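PDB 6XI1: flagellin hook IN motif family from Aeromonas hydrophila subsp. hydrophila, which probably forms part of the calcium-dependent extender of an RTX adhesin, a string of tandem beta-sandwich repeats that carries the adhesive end toward its target. Local coordinates for residues 48-53 against 108-113; 95-98 against 103-106. All coordinates share one frame; numbering follows the deposited sequence.

Interaction 1 (48-53 against 108-113); sequences GTLSVT and FTVASV
Apolar packing between Leu-50 and Val-110 carries most of this contact, with CD1 of Leu-50 resting 3.6 Å from CG2 of Val-110. The two side chains cross obliquely, each reaching over with a single methyl. On the valine, the touching CG2 is the branch that lies between its own backbone N and carbonyl carbon, while CG1 stands anti to the carbonyl carbon (chi1 -66°). On the leucine, chi2 is extended (175°), which carries CD1 out from the strand toward the valine. Both residues are buried: Ile-80 touches the two of them, Leu-78 adds to the cover of Val-110, and Phe-63, Ile-27 and His-118 pack on Leu-50.

Two residues further along both segments, an apolar group meets a polar one. CG2 of Val-52 approaches OG of Ser-112 at 4.0 Å, a loose van der Waals contact. The serine hydroxyl is turned to other company, making a weak hydrogen bond to the backbone O of Thr-116.

Backbone bonding plays no part between 48-53 and 108-113. The CA atoms of Leu-50 and Val-110 are 9.7 Å apart, narrowing to 7.5 Å between those of Val-52 and Ser-112, and strand 43-53 instead pairs with 26-36 and 85-91. Alternate residues of 48-53 supply the inward side chains, Leu-50 and Val-52, whereas Thr-49, Ser-51 and Thr-53 are exposed. Such packing, side chain to side chain between strands with no hydrogen bond between them, fits the interior of the beta-sandwich, here in the first cadherin-like repeat.

Interaction 2 (95-98 against 103-106); sequences VQYL and TKVE. With CA (calcium ion), chain L; CA (calcium ion), chain M.
The phenol of Tyr-97 runs up to the flank of Lys-104, and the two side chains cross at about a right angle. It is the hydroxyl end of the ring that touches: OH lies 3.3 Å from CD of Lys-104 and 3.5 Å from CE, a contact with the aliphatic stem of the lysine. Tyr-97 places CG between its backbone N and carbonyl carbon (chi1 77°), a position from which the ring can extend toward strand 103-111 and lie against its neighbour, with CG of Leu-98 standing 4.0 Å over the ring plane on one face, displaced from the ring centre. The leucine in turn sends CD2 to within 4.3 Å of CB of Lys-104, nearer the strand backbone than the tyrosine contact.

Residues 95-98 form a type I beta turn, closed by Leu-98 N donating to Val-95 O, in the connection from strand 85-91 to strand 103-111 of a cadherin-like beta-sandwich repeat. The turn presents its backbone to calcium: O of Gln-96 and O of Leu-98 bind one ion at 2.3 and 2.2 Å. The glutamine side chain folds to carry OE1 to the second ion, 2.4 Å away, which also holds two waters. Glu-37 and Asp-129 serve both ions, and Asp-162 joins the first.

Beyond the tyrosine, Lys-104 stays extended until chi4 (-63°), where it bends to bring NZ 2.9 Å from OE2 of Glu-106 in a salt bridge that uses the carboxylate's anti lone pair. Gly-73 is the stronger polar partner of Lys-104, beside the salt bridge, while Leu-75 N also bonds OE2 and Tyr-88 OH bonds OE1 of Glu-106.

Overall arrangement
Strand 103-111 joins the two contacts: interaction 2 engages its beginning and interaction 1 its far end and the residues just after it, their centres lying about 25 Å apart. They sit toward different ends of the first repeat. At 95-98 the turn supplies ligands to two calcium ions, whose other ligands include Asp-129 and Asp-162 as well as Glu-37, so this end is tied to the next repeat. At 48-53 and 108-113 the contact is interior packing, although the side chain of Ser-112 is about 7 Å from a bound calcium ion. A junction bridged by calcium in this way is consistent with an extended, rigidified adhesin.

Interaction 1 (48-53 against 108-113)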
ATOM      1  N   GLY A  48     -20.986  26.304 -67.973  1.00 27.87           N
ATOM      2  CA  GLY A  48     -22.013  25.817 -68.894  1.00 29.02           C
ATOM      3  C   GLY A  48     -22.138  26.793 -70.044  1.00 26.95           C
ATOM      4  O   GLY A  48     -21.640  27.925 -69.918  1.00 29.45           O
ATOM      5  N   THR A  49     -22.699  26.330 -71.152  1.00 29.95           N
ATOM      6  CA  THR A  49     -22.982  27.217 -72.302  1.00 27.23           C
ATOM      7  C   THR A  49     -24.488  27.234 -72.529  1.00 24.76           C
ATOM      8  O   THR A  49     -25.134  26.147 -72.605  1.00 27.76           O
ATOM      9  CB  THR A  49     -22.132  26.843 -73.523  1.00 27.71           C
ATOM     10  OG1 THR A  49     -20.756  27.085 -73.210  1.00 27.69           O
ATOM     11  CG2 THR A  49     -22.509  27.647 -74.748  1.00 28.05           C
ATOM     12  N   LEU A  50     -25.009  28.445 -72.612  1.00 27.50           N
ATOM     13  CA  LEU A  50     -26.391  28.711 -73.065  1.00 32.25           C
ATOM     14  C   LEU A  50     -26.320  29.098 -74.537  1.00 34.51           C
ATOM     15  O   LEU A  50     -25.328  29.786 -74.927  1.00 30.42           O
ATOM     16  CB  LEU A  50     -26.987  29.868 -72.262  1.00 31.60           C
ATOM     17  CG  LEU A  50     -27.281  29.568 -70.788  1.00 32.41           C
ATOM     18  CD1 LEU A  50     -27.751  30.835 -70.092  1.00 31.62           C
ATOM     19  CD2 LEU A  50     -28.307  28.466 -70.643  1.00 30.34           C
ATOM     20  N   SER A  51     -27.332  28.694 -75.286  1.00 36.12           N
ATOM     21  CA  SER A  51     -27.512  29.156 -76.681  1.00 44.56           C
ATOM     22  C   SER A  51     -28.817  29.945 -76.794  1.00 44.32           C
ATOM     23  O   SER A  51     -29.778  29.698 -76.041  1.00 40.41           O
ATOM     24  CB  SER A  51     -27.435  28.008 -77.636  1.00 44.66           C
ATOM     25  OG  SER A  51     -28.433  27.068 -77.319  1.00 51.65           O
ATOM     26  N   VAL A  52     -28.831  30.900 -77.714  1.00 42.49           N
ATOM     27  CA  VAL A  52     -29.978  31.827 -77.877  1.00 40.99           C
ATOM     28  C   VAL A  52     -30.245  31.977 -79.371  1.00 46.86           C
ATOM     29  O   VAL A  52     -29.287  32.225 -80.112  1.00 44.53           O
ATOM     30  CB  VAL A  52     -29.686  33.176 -77.206  1.00 41.04           C
ATOM     31  CG1 VAL A  52     -28.318  33.724 -77.581  1.00 37.50           C
ATOM     32  CG2 VAL A  52     -30.807  34.174 -77.456  1.00 43.41           C
ATOM     33  N   THR A  53     -31.496  31.778 -79.771  1.00 51.13           N
ATOM     34  CA  THR A  53     -32.027  32.133 -81.108  1.00 51.04           C
ATOM     35  C   THR A  53     -33.084  33.220 -80.896  1.00 57.77           C
ATOM     36  O   THR A  53     -33.841  33.142 -79.891  1.00 55.48           O
ATOM     37  CB  THR A  53     -32.582  30.900 -81.831  1.00 50.80           C
ATOM     38  OG1 THR A  53     -33.823  30.539 -81.223  1.00 47.55           O
ATOM     39  CG2 THR A  53     -31.650  29.709 -81.812  1.00 48.06           C
ATOM     40  N   PHE A 108     -28.826  32.620 -60.763  1.00 34.93           N
ATOM     41  CA  PHE A 108     -28.287  33.818 -61.437  1.00 33.32           C
ATOM     42  C   PHE A 108     -29.111  34.032 -62.701  1.00 33.32           C
ATOM     43  O   PHE A 108     -29.422  33.057 -63.419  1.00 35.94           O
ATOM     44  CB  PHE A 108     -26.795  33.679 -61.703  1.00 32.64           C
ATOM     45  CG  PHE A 108     -26.011  33.399 -60.451  1.00 30.13           C
ATOM     46  CD1 PHE A 108     -25.960  32.119 -59.919  1.00 29.62           C
ATOM     47  CD2 PHE A 108     -25.374  34.425 -59.784  1.00 30.48           C
ATOM     48  CE1 PHE A 108     -25.266  31.876 -58.743  1.00 28.92           C
ATOM     49  CE2 PHE A 108     -24.656  34.180 -58.621  1.00 30.50           C
ATOM     50  CZ  PHE A 108     -24.599  32.905 -58.111  1.00 30.18           C
ATOM     51  N   THR A 109     -29.511  35.276 -62.902  1.00 35.67           N
ATOM     52  CA  THR A 109     -30.371  35.671 -64.039  1.00 38.35           C
ATOM     53  C   THR A 109     -29.461  36.275 -65.103  1.00 31.85           C
ATOM     54  O   THR A 109     -28.702  37.188 -64.774  1.00 32.20           O
ATOM     55  CB  THR A 109     -31.498  36.602 -63.579  1.00 44.44           C
ATOM     56  OG1 THR A 109     -32.314  35.841 -62.689  1.00 40.27           O
ATOM     57  CG2 THR A 109     -32.323  37.098 -64.748  1.00 48.56           C
ATOM     58  N   VAL A 110     -29.501  35.727 -66.316  1.00 34.65           N
ATOM     59  CA  VAL A 110     -28.767  36.298 -67.489  1.00 36.05           C
ATOM     60  C   VAL A 110     -29.808  36.762 -68.518  1.00 33.56           C
ATOM     61  O   VAL A 110     -30.966  36.285 -68.452  1.00 36.14           O
ATOM     62  CB  VAL A 110     -27.750  35.301 -68.083  1.00 32.09           C
ATOM     63  CG1 VAL A 110     -26.614  35.004 -67.107  1.00 32.75           C
ATOM     64  CG2 VAL A 110     -28.417  34.021 -68.540  1.00 31.85           C
ATOM     65  N   ALA A 111     -29.401  37.611 -69.467  1.00 43.54           N
ATOM     66  CA  ALA A 111     -30.309  38.226 -70.473  1.00 45.72           C
ATOM     67  C   ALA A 111     -29.659  38.289 -71.866  1.00 43.33           C
ATOM     68  O   ALA A 111     -28.419  38.560 -71.958  1.00 39.25           O
ATOM     69  CB  ALA A 111     -30.737  39.604 -70.021  1.00 48.94           C
ATOM     70  N   SER A 112     -30.512  38.092 -72.884  1.00 47.65           N
ATOM     71  CA  SER A 112     -30.361  38.464 -74.324  1.00 49.05           C
ATOM     72  C   SER A 112     -29.959  39.937 -74.468  1.00 55.03           C
ATOM     73  O   SER A 112     -30.340  40.701 -73.571  1.00 49.23           O
ATOM     74  CB  SER A 112     -31.670  38.295 -75.077  1.00 47.29           C
ATOM     75  OG  SER A 112     -32.249  37.006 -74.972  1.00 46.44           O
ATOM     76  N   VAL A 113     -29.339  40.326 -75.605  1.00 60.10           N
ATOM     77  CA  VAL A 113     -29.105  41.756 -75.994  1.00 60.36           C
ATOM     78  C   VAL A 113     -30.444  42.495 -75.842  1.00 54.94           C
ATOM     79  O   VAL A 113     -30.443  43.631 -75.344  1.00 53.43           O
ATOM     80  CB  VAL A 113     -28.540  41.924 -77.422  1.00 66.36           C
ATOM     81  CG1 VAL A 113     -28.480  43.390 -77.827  1.00 68.16           C
ATOM     82  CG2 VAL A 113     -27.169  41.296 -77.587  1.00 65.93           C
TER

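Interaction 2 (95-98 against 103-106)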
ATOM      1  N   VAL A  95     -17.969  28.263 -47.958  1.00 22.20           N
ATOM      2  CA  VAL A  95     -18.966  27.152 -47.937  1.00 22.57           C
ATOM      3  C   VAL A  95     -18.535  26.067 -46.942  1.00 21.95           C
ATOM      4  O   VAL A  95     -19.206  25.032 -46.903  1.00 24.65           O
ATOM      5  CB  VAL A  95     -19.181  26.578 -49.345  1.00 24.19           C
ATOM      6  CG1 VAL A  95     -19.653  27.644 -50.323  1.00 27.09           C
ATOM      7  CG2 VAL A  95     -17.925  25.896 -49.869  1.00 25.40           C
ATOM      8  N   GLN A  96     -17.508  26.320 -46.131  1.00 23.56           N
ATOM      9  CA  GLN A  96     -16.965  25.318 -45.172  1.00 24.40           C
ATOM     10  C   GLN A  96     -18.069  24.959 -44.191  1.00 23.82           C
ATOM     11  O   GLN A  96     -18.147  23.794 -43.804  1.00 21.05           O
ATOM     12  CB  GLN A  96     -15.741  25.864 -44.441  1.00 25.03           C
ATOM     13  CG  GLN A  96     -14.517  26.026 -45.334  1.00 25.34           C
ATOM     14  CD  GLN A  96     -14.062  24.742 -45.967  1.00 27.40           C
ATOM     15  OE1 GLN A  96     -13.711  23.755 -45.294  1.00 27.70           O
ATOM     16  NE2 GLN A  96     -14.106  24.727 -47.300  1.00 24.51           N
ATOM     17  N   TYR A  97     -18.943  25.921 -43.868  1.00 20.63           N
ATOM     18  CA  TYR A  97     -19.997  25.767 -42.833  1.00 20.23           C
ATOM     19  C   TYR A  97     -21.017  24.692 -43.223  1.00 19.63           C
ATOM     20  O   TYR A  97     -21.769  24.250 -42.349  1.00 18.96           O
ATOM     21  CB  TYR A  97     -20.701  27.088 -42.557  1.00 22.09           C
ATOM     22  CG  TYR A  97     -21.698  27.478 -43.611  1.00 20.28           C
ATOM     23  CD1 TYR A  97     -21.308  28.192 -44.729  1.00 22.70           C
ATOM     24  CD2 TYR A  97     -23.038  27.195 -43.467  1.00 19.98           C
ATOM     25  CE1 TYR A  97     -22.227  28.554 -45.708  1.00 21.76           C
ATOM     26  CE2 TYR A  97     -23.959  27.512 -44.462  1.00 22.53           C
ATOM     27  CZ  TYR A  97     -23.552  28.222 -45.581  1.00 23.68           C
ATOM     28  OH  TYR A  97     -24.439  28.516 -46.586  1.00 24.61           O
ATOM     29  N   LEU A  98     -21.077  24.291 -44.499  1.00 18.90           N
ATOM     30  CA  LEU A  98     -22.040  23.252 -44.921  1.00 17.94           C
ATOM     31  C   LEU A  98     -21.529  21.889 -44.420  1.00 16.98           C
ATOM     32  O   LEU A  98     -20.317  21.598 -44.535  1.00 17.87           O
ATOM     33  CB  LEU A  98     -22.184  23.265 -46.439  1.00 18.71           C
ATOM     34  CG  LEU A  98     -22.770  24.536 -47.058  1.00 19.57           C
ATOM     35  CD1 LEU A  98     -22.585  24.487 -48.553  1.00 21.07           C
ATOM     36  CD2 LEU A  98     -24.260  24.681 -46.703  1.00 21.76           C
ATOM     37  N   THR A 103     -27.001  21.079 -48.710  1.00 28.25           N
ATOM     38  CA  THR A 103     -27.020  21.778 -50.024  1.00 30.26           C
ATOM     39  C   THR A 103     -27.364  23.250 -49.824  1.00 27.60           C
ATOM     40  O   THR A 103     -28.137  23.596 -48.934  1.00 27.84           O
ATOM     41  CB  THR A 103     -27.945  21.102 -51.049  1.00 31.85           C
ATOM     42  OG1 THR A 103     -29.276  21.118 -50.573  1.00 38.33           O
ATOM     43  CG2 THR A 103     -27.557  19.673 -51.364  1.00 33.62           C
ATOM     44  N   LYS A 104     -26.781  24.099 -50.648  1.00 26.00           N
ATOM     45  CA  LYS A 104     -27.176  25.524 -50.782  1.00 23.26           C
ATOM     46  C   LYS A 104     -27.407  25.802 -52.270  1.00 26.79           C
ATOM     47  O   LYS A 104     -26.481  25.541 -53.075  1.00 22.39           O
ATOM     48  CB  LYS A 104     -26.093  26.438 -50.222  1.00 22.99           C
ATOM     49  CG  LYS A 104     -26.440  27.918 -50.234  1.00 24.43           C
ATOM     50  CD  LYS A 104     -25.311  28.766 -49.803  1.00 26.46           C
ATOM     51  CE  LYS A 104     -25.746  30.141 -49.354  1.00 28.47           C
ATOM     52  NZ  LYS A 104     -26.376  30.893 -50.456  1.00 30.61           N
ATOM     53  N   VAL A 105     -28.583  26.309 -52.629  1.00 27.26           N
ATOM     54  CA  VAL A 105     -28.953  26.499 -54.066  1.00 27.94           C
ATOM     55  C   VAL A 105     -28.922  27.992 -54.332  1.00 30.52           C
ATOM     56  O   VAL A 105     -29.516  28.741 -53.532  1.00 32.73           O
ATOM     57  CB  VAL A 105     -30.304  25.849 -54.397  1.00 29.29           C
ATOM     58  CG1 VAL A 105     -30.785  26.228 -55.785  1.00 29.92           C
ATOM     59  CG2 VAL A 105     -30.206  24.337 -54.261  1.00 27.95           C
ATOM     60  N   GLU A 106     -28.168  28.405 -55.356  1.00 26.79           N
ATOM     61  CA  GLU A 106     -28.041  29.817 -55.754  1.00 27.21           C
ATOM     62  C   GLU A 106     -28.458  29.925 -57.218  1.00 30.06           C
ATOM     63  O   GLU A 106     -28.155  28.998 -58.008  1.00 28.87           O
ATOM     64  CB  GLU A 106     -26.613  30.317 -55.564  1.00 31.61           C
ATOM     65  CG  GLU A 106     -26.025  29.951 -54.217  1.00 35.30           C
ATOM     66  CD  GLU A 106     -24.714  30.638 -53.882  1.00 36.17           C
ATOM     67  OE1 GLU A 106     -23.926  30.962 -54.804  1.00 33.32           O
ATOM     68  OE2 GLU A 106     -24.491  30.863 -52.685  1.00 35.33           O
TER
HETATM   69 CA    CA L 510     -18.099  21.497 -44.166  1.00 19.30          CA
HETATM   70 CA    CA M 511     -14.184  21.427 -45.211  1.00 26.31          CA
HETATM   71  O   HOH W   1     -13.901  18.989 -44.813  1.00 28.89           O
HETATM   72  O   HOH W   2     -11.840  21.355 -45.095  1.00 30.17           O